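Local coordinates for uncharacterized protein (Pyrococcus abyssi, PDB 5IFF), which acts as a restriction DNA glycosylase, R.PabI, that binds double-stranded DNA and probably releases adenine bases from it, at residues 24-30 with 53-59; 72-76 with 191-195; 138-144 with 157-163. The protein carries 2 engineered substitutions. All blocks are in the same frame, centred on the assembly; numbering follows the deposited sequence.

Contact 1: residues 24-30 with 53-59; sequences KIAVKKI and DYYIAWQ. Engineered in segment 24-30: Ala26 (natural residue Arg). Engineered in segment 53-59: Ala57 (natural residue Glu).
Strands 25-29 and 54-59 run antiparallel with 142° between their directions, Ala26 with Ala57 and Lys28 with Tyr55 forming the hydrogen-bonded pairs, in the curled antiparallel sheet of the R.PabI half-pipe fold. The ladder continues past both ends of strand 25-29, where Gln59 N gives to Lys24 O at 2.7 Å and Ile30 N to Asp53 O. On one face Ile25 lies alongside Trp58, its CG1 3.6 Å from Trp58 CD1 and its CD1 over the indole; Trp58 NE1 is bonded to Glu71. Further along this face the extended chain of Lys29, its CG anti to the backbone N (chi1 -173°), is laid aslant over Tyr54, bringing Lys29 CE to 3.7 Å from Tyr54 OH. Were Lys29 replaced by an alanine, that face of the Tyr54 ring would probably lose the aliphatic cover that this strand gives it. On the other face Lys28 CD rests 3.6 Å from CB of Ala57, an engineered residue, as is Ala26. Ile30 CD1 makes a CH-pi contact 4.0 Å from the centroid of the Tyr55 ring. Gln59 belongs to an adenine site known for this protein, empty in this chain. Beside it Lys24, which packs on a DNA phosphate, bends at its last two torsions; its NZ bonds Tyr70 OH and two waters, one of which donates to Gln59 O and the other to Gln59 OE1 at 2.9 Å.

Contact 2: residues 72-76 with 191-195; sequences LSRMV and MKELL
Leu72 meets Leu194 and Leu195, and Val76 meets Leu195, through branched aliphatic groups. Leu72 reaches across with its CG anti to the backbone N (chi1 -177°), and both of its methyls bear on CB of Leu194: Leu72 CD2 lies 3.9 Å from Leu194 CB, and Leu72 CD1 is only slightly farther away. The same CD2 also touches the fork of Leu195, at 3.8 Å from Leu195 CD2. The other branch of that fork, Leu195 CD1, is met tip to tip by Val76 CG2 at 3.9 Å. Leu195 thus bridges two residues one helical turn apart on helix 72-81.

This is alpha-alpha packing between the start of helix 72-81 and the first half of helix 188-201, whose short axes run 136° apart and come no nearer than 10.8 Å, a spacing filled by leucine, valine and methionine side chains. No hydrogen bond crosses between the segments. Val76 and Leu195 are covered from helix 203-216, by Phe212 and Ile216 on the first and Ile209 on the second. Leu194 continues inward to Ile60 and Val158, two residues of the adenine site.

The thioether contacts lie beside the leucines. Met75 turns its methyl at the last torsion (chi3 45°), placing CE 3.6 Å from CG of Met191 as the two chains pass at a slant. Met191 in turn sends its sulfur back to the first helix, where Met191 SD lies 3.8 Å from Met75 O and 4.0 Å from Met75 CB. Val186 of strand 181-186 packs on both methionines, and Val5 of strand 4-8 on Met75.

Contact 3: residues 138-144 with 157-163; sequences GEFIGIV and MVYVCIP
Phe140 O takes the N-H of Cys161 at 2.9 Å, the donor tilted 16° from the carbonyl plane, and a weaker CA-H...O contact from Val160. CG2 of Val160, anti to its backbone N, also settles 3.6 Å from Phe140 O and helps to enclose this carbonyl. Gly142 O is met in the same way by Tyr159 N and the Val158 CA-H, while Val144 and Met157 exchange another pair of backbone bonds. These are rungs of the beta hairpin made by strands 140-147 and 154-163, which strand 54-59 flanks on one side and strand 121-134 on the other in the curled sheet of the half-pipe fold.

On the face toward helix 188-201, Ile143 and Val158 lie side by side, Ile143 CG2 4.1 Å from Val158 CG2. Val158 is one of the residues observed to bind adenine in this protein, though none is bound to this chain. On the other face, CB of Cys161 comes to the edge of the Phe140 ring, which carries Gly138 O over one face and makes a cation-pi contact with Lys132. Val144 CG2 approaches the Tyr159 ring obliquely, 3.8 Å from Tyr159 CE1.

At the far end Pro163 CG packs 3.5 Å from Gly138 O. The backbone of Gly138, with its positive phi of 111°, suits glycine. Glu139 crosses Pro163 at about a right angle, Glu139 CG 3.9 Å from Pro163 CD, while its carboxylate turns to Ser137, Tyr184 and Asn166.

From the N terminus, contact 1 is complete first, closing a loop of 22 residues that is mostly without helix or strand. The chain then leaves strand 54-59 and enters helix 72-81, where contact 2 opens; its partner, helix 188-201, comes only after 114 further residues. Contact 3, a hairpin closing just 12 residues, is nested inside that long loop. Contacts 1 and 3 belong to one sheet, strand 154-163 lying beside strand 54-59, with a probable hydrogen bond from Ile56 N to Ile162 O. Contact 2 joins helix 72-81 to helix 188-201, which packs on one face of that sheet: Leu194 CD2 lies 3.9 Å from Ile141 CG2.

Contact 1: residues 24-30 with 53-59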
loop_
_atom_site.group_PDB
_atom_site.type_symbol
_atom_site.label_atom_id
_atom_site.label_comp_id
_atom_site.label_asym_id
_atom_site.label_seq_id
_atom_site.Cartn_x
_atom_site.Cartn_y
_atom_site.Cartn_z
ATOM N N LYS A 24 1.345 -14.383 -4.025
ATOM C CA LYS A 24 0.574 -15.609 -3.878
ATOM C C LYS A 24 0.908 -16.643 -4.990
ATOM O O LYS A 24 1.131 -17.854 -4.717
ATOM C CB LYS A 24 -0.929 -15.317 -3.913
ATOM C CG LYS A 24 -1.789 -16.594 -3.545
ATOM C CD LYS A 24 -3.302 -16.336 -3.677
ATOM C CE LYS A 24 -3.809 -15.279 -2.698
ATOM N NZ LYS A 24 -3.634 -15.768 -1.300
ATOM N N ILE A 25 0.907 -16.157 -6.235
ATOM C CA ILE A 25 1.007 -17.012 -7.413
ATOM C C ILE A 25 1.940 -16.323 -8.411
ATOM O O ILE A 25 1.648 -15.209 -8.856
ATOM C CB ILE A 25 -0.369 -17.274 -8.081
ATOM C CG1 ILE A 25 -1.342 -17.928 -7.091
ATOM C CG2 ILE A 25 -0.225 -18.274 -9.294
ATOM C CD1 ILE A 25 -2.794 -17.899 -7.572
ATOM N N ALA A 26 3.042 -16.984 -8.757
ATOM C CA ALA A 26 3.962 -16.447 -9.782
ATOM C C ALA A 26 4.771 -17.590 -10.442
ATOM O O ALA A 26 5.088 -18.618 -9.821
ATOM C CB ALA A 26 4.917 -15.410 -9.189
ATOM N N VAL A 27 5.123 -17.379 -11.709
ATOM C CA VAL A 27 5.970 -18.306 -12.463
ATOM C C VAL A 27 7.405 -18.096 -11.988
ATOM O O VAL A 27 7.865 -16.949 -11.843
ATOM C CB VAL A 27 5.814 -18.056 -13.992
ATOM C CG1 VAL A 27 6.791 -18.944 -14.848
ATOM C CG2 VAL A 27 4.381 -18.361 -14.401
ATOM N N LYS A 28 8.105 -19.182 -11.688
ATOM C CA LYS A 28 9.475 -19.098 -11.190
ATOM C C LYS A 28 10.353 -20.128 -11.899
ATOM O O LYS A 28 9.861 -21.146 -12.343
ATOM C CB LYS A 28 9.495 -19.332 -9.684
ATOM C CG LYS A 28 8.864 -18.182 -8.899
ATOM C CD LYS A 28 9.123 -18.326 -7.437
ATOM C CE LYS A 28 8.698 -17.062 -6.651
ATOM N NZ LYS A 28 8.494 -17.438 -5.211
ATOM N N LYS A 29 11.650 -19.859 -11.965
ATOM C CA LYS A 29 12.589 -20.762 -12.623
ATOM C C LYS A 29 13.349 -21.481 -11.531
ATOM O O LYS A 29 13.905 -20.836 -10.613
ATOM C CB LYS A 29 13.534 -19.995 -13.554
ATOM C CG LYS A 29 14.418 -20.903 -14.388
ATOM C CD LYS A 29 15.299 -20.091 -15.336
ATOM C CE LYS A 29 15.872 -20.965 -16.436
ATOM N NZ LYS A 29 16.914 -20.229 -17.210
ATOM N N ILE A 30 13.303 -22.810 -11.564
ATOM C CA ILE A 30 14.052 -23.633 -10.623
ATOM C C ILE A 30 14.923 -24.569 -11.435
ATOM O O ILE A 30 14.468 -25.630 -11.873
ATOM C CB ILE A 30 13.133 -24.418 -9.685
ATOM C CG1 ILE A 30 12.055 -23.495 -9.128
ATOM C CG2 ILE A 30 13.949 -25.113 -8.566
ATOM C CD1 ILE A 30 10.896 -24.241 -8.351
ATOM N N ASP A 53 12.495 -26.353 -16.352
ATOM C CA ASP A 53 12.939 -25.500 -15.266
ATOM C C ASP A 53 11.867 -24.473 -14.785
ATOM O O ASP A 53 12.100 -23.718 -13.821
ATOM C CB ASP A 53 14.195 -24.746 -15.680
ATOM C CG ASP A 53 15.380 -25.676 -15.928
ATOM O OD1 ASP A 53 15.405 -26.784 -15.327
ATOM O OD2 ASP A 53 16.255 -25.290 -16.719
ATOM N N TYR A 54 10.732 -24.398 -15.471
ATOM C CA TYR A 54 9.715 -23.403 -15.083
ATOM C C TYR A 54 8.551 -24.016 -14.310
ATOM O O TYR A 54 8.020 -25.069 -14.676
ATOM C CB TYR A 54 9.165 -22.668 -16.286
ATOM C CG TYR A 54 10.234 -21.822 -16.932
ATOM C CD1 TYR A 54 10.517 -20.555 -16.444
ATOM C CD2 TYR A 54 11.025 -22.337 -17.967
ATOM C CE1 TYR A 54 11.535 -19.777 -17.008
ATOM C CE2 TYR A 54 12.039 -21.568 -18.556
ATOM C CZ TYR A 54 12.300 -20.293 -18.068
ATOM O OH TYR A 54 13.320 -19.520 -18.617
ATOM N N TYR A 55 8.167 -23.323 -13.234
ATOM C CA TYR A 55 7.093 -23.793 -12.355
ATOM C C TYR A 55 6.138 -22.683 -12.032
ATOM O O TYR A 55 6.513 -21.496 -11.988
ATOM C CB TYR A 55 7.642 -24.323 -11.023
ATOM C CG TYR A 55 8.597 -25.491 -11.163
ATOM C CD1 TYR A 55 9.867 -25.311 -11.702
ATOM C CD2 TYR A 55 8.221 -26.762 -10.736
ATOM C CE1 TYR A 55 10.757 -26.383 -11.832
ATOM C CE2 TYR A 55 9.107 -27.833 -10.860
ATOM C CZ TYR A 55 10.361 -27.635 -11.384
ATOM O OH TYR A 55 11.241 -28.696 -11.516
ATOM N N ILE A 56 4.928 -23.071 -11.694
ATOM C CA ILE A 56 4.059 -22.094 -11.026
ATOM C C ILE A 56 4.244 -22.282 -9.529
ATOM O O ILE A 56 3.946 -23.372 -9.015
ATOM C CB ILE A 56 2.556 -22.296 -11.347
ATOM C CG1 ILE A 56 2.275 -22.081 -12.829
ATOM C CG2 ILE A 56 1.732 -21.289 -10.527
ATOM C CD1 ILE A 56 0.957 -22.674 -13.223
ATOM N N ALA A 57 4.752 -21.254 -8.867
ATOM C CA ALA A 57 4.947 -21.240 -7.433
ATOM C C ALA A 57 3.733 -20.620 -6.754
ATOM O O ALA A 57 3.456 -19.443 -6.941
ATOM C CB ALA A 57 6.218 -20.444 -7.082
ATOM N N TRP A 58 3.061 -21.407 -5.921
ATOM C CA TRP A 58 1.819 -21.019 -5.331
ATOM C C TRP A 58 1.970 -21.119 -3.817
ATOM O O TRP A 58 2.156 -22.240 -3.266
ATOM C CB TRP A 58 0.729 -21.935 -5.825
ATOM C CG TRP A 58 -0.694 -21.640 -5.339
ATOM C CD1 TRP A 58 -1.154 -20.540 -4.623
ATOM C CD2 TRP A 58 -1.858 -22.489 -5.565
ATOM N NE1 TRP A 58 -2.521 -20.665 -4.426
ATOM C CE2 TRP A 58 -2.963 -21.818 -4.983
ATOM C CE3 TRP A 58 -2.044 -23.705 -6.225
ATOM C CZ2 TRP A 58 -4.261 -22.377 -5.020
ATOM C CZ3 TRP A 58 -3.344 -24.264 -6.250
ATOM C CH2 TRP A 58 -4.430 -23.591 -5.650
ATOM N N GLN A 59 1.926 -19.971 -3.173
ATOM C CA GLN A 59 1.914 -19.912 -1.715
ATOM C C GLN A 59 0.488 -20.162 -1.316
ATOM O O GLN A 59 -0.346 -19.230 -1.322
ATOM C CB GLN A 59 2.430 -18.550 -1.195
ATOM C CG GLN A 59 2.656 -18.555 0.276
ATOM C CD GLN A 59 1.512 -17.893 1.003
ATOM O OE1 GLN A 59 1.275 -16.697 0.842
ATOM N NE2 GLN A 59 0.769 -18.676 1.787
HETATM O O HOH W 1 -2.797 -18.431 -0.586
HETATM O O HOH W 2 -0.939 -15.412 -0.557
#

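Contact 2: residues 72-76 with 191-195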
loop_
_atom_site.group_PDB
_atom_site.type_symbol
_atom_site.label_atom_id
_atom_site.label_comp_id
_atom_site.label_asym_id
_atom_site.label_seq_id
_atom_site.Cartn_x
_atom_site.Cartn_y
_atom_site.Cartn_z
ATOM N N LEU A 72 -6.671 -24.890 -0.661
ATOM C CA LEU A 72 -6.525 -26.276 -0.272
ATOM C C LEU A 72 -7.805 -26.797 0.449
ATOM O O LEU A 72 -8.159 -27.937 0.248
ATOM C CB LEU A 72 -5.296 -26.470 0.651
ATOM C CG LEU A 72 -5.041 -27.942 1.059
ATOM C CD1 LEU A 72 -4.727 -28.921 -0.128
ATOM C CD2 LEU A 72 -3.893 -28.016 2.081
ATOM N N SER A 73 -8.474 -25.991 1.289
ATOM C CA SER A 73 -9.647 -26.580 1.961
ATOM C C SER A 73 -10.786 -26.815 0.962
ATOM O O SER A 73 -11.591 -27.748 1.126
ATOM C CB SER A 73 -10.175 -25.724 3.144
ATOM O OG SER A 73 -10.379 -24.352 2.828
ATOM N N ARG A 74 -10.883 -25.969 -0.061
ATOM C CA ARG A 74 -11.929 -26.194 -1.049
ATOM C C ARG A 74 -11.579 -27.427 -1.913
ATOM O O ARG A 74 -12.480 -28.225 -2.249
ATOM C CB ARG A 74 -12.178 -24.930 -1.912
ATOM C CG ARG A 74 -13.169 -25.186 -3.091
ATOM C CD ARG A 74 -13.554 -23.902 -3.837
ATOM N NE ARG A 74 -14.500 -23.084 -3.072
ATOM C CZ ARG A 74 -15.147 -22.019 -3.550
ATOM N NH1 ARG A 74 -14.947 -21.614 -4.800
ATOM N NH2 ARG A 74 -15.991 -21.349 -2.768
ATOM N N MET A 75 -10.289 -27.608 -2.238
ATOM C CA MET A 75 -9.853 -28.796 -2.949
ATOM C C MET A 75 -10.261 -30.059 -2.181
ATOM O O MET A 75 -10.835 -31.012 -2.729
ATOM C CB MET A 75 -8.344 -28.800 -3.113
ATOM C CG MET A 75 -7.887 -27.738 -4.108
ATOM S SD MET A 75 -6.128 -27.371 -3.984
ATOM C CE MET A 75 -5.314 -28.851 -3.881
ATOM N N VAL A 76 -9.891 -30.060 -0.922
ATOM C CA VAL A 76 -10.083 -31.251 -0.084
ATOM C C VAL A 76 -11.562 -31.526 0.178
ATOM O O VAL A 76 -11.999 -32.679 0.097
ATOM C CB VAL A 76 -9.283 -31.113 1.264
ATOM C CG1 VAL A 76 -9.650 -32.217 2.276
ATOM C CG2 VAL A 76 -7.766 -31.209 0.935
ATOM N N MET A 191 -2.714 -33.354 -2.694
ATOM C CA MET A 191 -3.582 -32.859 -1.628
ATOM C C MET A 191 -3.154 -33.494 -0.322
ATOM O O MET A 191 -3.115 -32.802 0.711
ATOM C CB MET A 191 -5.062 -33.191 -1.911
ATOM C CG MET A 191 -5.698 -32.292 -3.033
ATOM S SD MET A 191 -7.450 -32.698 -3.362
ATOM C CE MET A 191 -7.243 -33.998 -4.641
ATOM N N LYS A 192 -2.846 -34.786 -0.364
ATOM C CA LYS A 192 -2.348 -35.432 0.843
ATOM C C LYS A 192 -1.064 -34.783 1.364
ATOM O O LYS A 192 -0.937 -34.496 2.553
ATOM C CB LYS A 192 -2.087 -36.886 0.593
ATOM C CG LYS A 192 -3.376 -37.673 0.274
ATOM C CD LYS A 192 -2.960 -39.151 0.000
ATOM C CE LYS A 192 -4.125 -40.064 -0.369
ATOM N NZ LYS A 192 -3.629 -41.417 -0.920
ATOM N N GLU A 193 -0.107 -34.578 0.467
ATOM C CA GLU A 193 1.176 -34.028 0.912
ATOM C C GLU A 193 1.115 -32.586 1.323
ATOM O O GLU A 193 1.940 -32.185 2.144
ATOM C CB GLU A 193 2.254 -34.222 -0.180
ATOM C CG GLU A 193 2.593 -35.712 -0.469
ATOM C CD GLU A 193 3.145 -36.458 0.750
ATOM O OE1 GLU A 193 3.703 -35.823 1.668
ATOM O OE2 GLU A 193 3.046 -37.694 0.800
ATOM N N LEU A 194 0.204 -31.787 0.745
ATOM C CA LEU A 194 0.041 -30.418 1.152
ATOM C C LEU A 194 -0.571 -30.373 2.588
ATOM O O LEU A 194 -0.172 -29.538 3.412
ATOM C CB LEU A 194 -0.845 -29.626 0.168
ATOM C CG LEU A 194 -0.089 -29.181 -1.119
ATOM C CD1 LEU A 194 -1.141 -28.652 -2.147
ATOM C CD2 LEU A 194 0.958 -28.089 -0.709
ATOM N N LEU A 195 -1.472 -31.333 2.896
ATOM C CA LEU A 195 -2.046 -31.425 4.252
ATOM C C LEU A 195 -0.952 -31.827 5.192
ATOM O O LEU A 195 -0.817 -31.231 6.240
ATOM C CB LEU A 195 -3.204 -32.456 4.305
ATOM C CG LEU A 195 -4.446 -31.934 3.560
ATOM C CD1 LEU A 195 -5.389 -33.166 3.288
ATOM C CD2 LEU A 195 -5.220 -30.815 4.328
#

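Contact 3: residues 138-144 with 157-163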
loop_
_atom_site.group_PDB
_atom_site.type_symbol
_atom_site.label_atom_id
_atom_site.label_comp_id
_atom_site.label_asym_id
_atom_site.label_seq_id
_atom_site.Cartn_x
_atom_site.Cartn_y
_atom_site.Cartn_z
ATOM N N GLY A 138 6.548 -34.493 -10.662
ATOM C CA GLY A 138 7.431 -33.325 -10.781
ATOM C C GLY A 138 7.098 -32.161 -9.845
ATOM O O GLY A 138 7.914 -31.215 -9.684
ATOM N N GLU A 139 5.922 -32.209 -9.211
ATOM C CA GLU A 139 5.510 -31.114 -8.322
ATOM C C GLU A 139 6.406 -31.103 -7.086
ATOM O O GLU A 139 6.827 -32.164 -6.645
ATOM C CB GLU A 139 4.026 -31.223 -7.896
ATOM C CG GLU A 139 3.003 -30.975 -9.014
ATOM C CD GLU A 139 2.692 -32.247 -9.839
ATOM O OE1 GLU A 139 3.316 -33.323 -9.614
ATOM O OE2 GLU A 139 1.826 -32.166 -10.724
ATOM N N PHE A 140 6.685 -29.909 -6.541
ATOM C CA PHE A 140 7.451 -29.777 -5.297
ATOM C C PHE A 140 6.515 -29.250 -4.238
ATOM O O PHE A 140 5.707 -28.372 -4.525
ATOM C CB PHE A 140 8.623 -28.778 -5.439
ATOM C CG PHE A 140 9.737 -29.268 -6.327
ATOM C CD1 PHE A 140 10.416 -30.433 -6.013
ATOM C CD2 PHE A 140 10.129 -28.552 -7.455
ATOM C CE1 PHE A 140 11.467 -30.884 -6.807
ATOM C CE2 PHE A 140 11.171 -29.016 -8.255
ATOM C CZ PHE A 140 11.829 -30.174 -7.937
ATOM N N ILE A 141 6.653 -29.735 -3.016
ATOM C CA ILE A 141 5.926 -29.125 -1.884
ATOM C C ILE A 141 6.987 -28.633 -0.946
ATOM O O ILE A 141 7.824 -29.433 -0.526
ATOM C CB ILE A 141 5.029 -30.111 -1.153
ATOM C CG1 ILE A 141 3.909 -30.592 -2.068
ATOM C CG2 ILE A 141 4.448 -29.457 0.195
ATOM C CD1 ILE A 141 4.199 -32.013 -2.674
ATOM N N GLY A 142 7.002 -27.324 -0.668
ATOM C CA GLY A 142 8.039 -26.748 0.167
ATOM C C GLY A 142 7.472 -26.027 1.417
ATOM O O GLY A 142 6.377 -25.477 1.369
ATOM N N ILE A 143 8.251 -25.981 2.502
ATOM C CA ILE A 143 7.859 -25.204 3.680
ATOM C C ILE A 143 9.030 -24.332 4.090
ATOM O O ILE A 143 10.159 -24.796 4.217
ATOM C CB ILE A 143 7.434 -26.091 4.861
ATOM C CG1 ILE A 143 6.589 -27.274 4.345
ATOM C CG2 ILE A 143 6.666 -25.254 5.951
ATOM C CD1 ILE A 143 6.594 -28.483 5.256
ATOM N N VAL A 144 8.790 -23.044 4.212
ATOM C CA VAL A 144 9.905 -22.147 4.535
ATOM C C VAL A 144 9.475 -21.283 5.718
ATOM O O VAL A 144 8.289 -21.281 6.088
ATOM C CB VAL A 144 10.268 -21.260 3.354
ATOM C CG1 VAL A 144 10.792 -22.117 2.191
ATOM C CG2 VAL A 144 9.028 -20.500 2.915
ATOM N N MET A 157 5.459 -20.909 5.867
ATOM C CA MET A 157 4.614 -20.783 4.677
ATOM C C MET A 157 4.762 -22.029 3.832
ATOM O O MET A 157 5.859 -22.536 3.691
ATOM C CB MET A 157 4.997 -19.547 3.845
ATOM C CG MET A 157 4.745 -18.180 4.623
ATOM S SD MET A 157 4.373 -16.819 3.509
ATOM C CE MET A 157 5.904 -16.733 2.589
ATOM N N VAL A 158 3.659 -22.526 3.276
ATOM C CA VAL A 158 3.717 -23.710 2.448
ATOM C C VAL A 158 3.515 -23.310 0.984
ATOM O O VAL A 158 2.660 -22.457 0.685
ATOM C CB VAL A 158 2.645 -24.757 2.873
ATOM C CG1 VAL A 158 2.633 -25.978 1.858
ATOM C CG2 VAL A 158 2.924 -25.239 4.308
ATOM N N TYR A 159 4.295 -23.914 0.088
ATOM C CA TYR A 159 4.294 -23.583 -1.333
ATOM C C TYR A 159 4.108 -24.879 -2.066
ATOM O O TYR A 159 4.648 -25.922 -1.635
ATOM C CB TYR A 159 5.631 -22.985 -1.822
ATOM C CG TYR A 159 5.853 -21.548 -1.439
ATOM C CD1 TYR A 159 6.240 -21.220 -0.148
ATOM C CD2 TYR A 159 5.702 -20.524 -2.375
ATOM C CE1 TYR A 159 6.443 -19.894 0.216
ATOM C CE2 TYR A 159 5.909 -19.208 -2.028
ATOM C CZ TYR A 159 6.285 -18.903 -0.734
ATOM O OH TYR A 159 6.478 -17.613 -0.379
ATOM N N VAL A 160 3.382 -24.840 -3.173
ATOM C CA VAL A 160 3.496 -25.963 -4.135
ATOM C C VAL A 160 4.061 -25.359 -5.429
ATOM O O VAL A 160 3.667 -24.260 -5.837
ATOM C CB VAL A 160 2.146 -26.680 -4.378
ATOM C CG1 VAL A 160 1.110 -25.675 -4.801
ATOM C CG2 VAL A 160 2.289 -27.776 -5.430
ATOM N N CYS A 161 5.020 -26.041 -6.040
ATOM C CA CYS A 161 5.633 -25.580 -7.279
ATOM C C CYS A 161 5.195 -26.581 -8.352
ATOM O O CYS A 161 5.569 -27.749 -8.277
ATOM C CB CYS A 161 7.156 -25.562 -7.191
ATOM S SG CYS A 161 7.702 -24.232 -6.035
ATOM N N ILE A 162 4.415 -26.100 -9.310
ATOM C CA ILE A 162 3.763 -26.941 -10.311
ATOM C C ILE A 162 4.499 -26.790 -11.638
ATOM O O ILE A 162 4.496 -25.708 -12.181
ATOM C CB ILE A 162 2.314 -26.532 -10.530
ATOM C CG1 ILE A 162 1.487 -26.770 -9.215
ATOM C CG2 ILE A 162 1.707 -27.453 -11.610
ATOM C CD1 ILE A 162 0.170 -25.964 -9.150
ATOM N N PRO A 163 5.083 -27.870 -12.184
ATOM C CA PRO A 163 5.767 -27.696 -13.499
ATOM C C PRO A 163 4.830 -27.185 -14.601
ATOM O O PRO A 163 3.698 -27.687 -14.739
ATOM C CB PRO A 163 6.267 -29.105 -13.836
ATOM C CG PRO A 163 6.348 -29.816 -12.435
ATOM C CD PRO A 163 5.192 -29.246 -11.669
#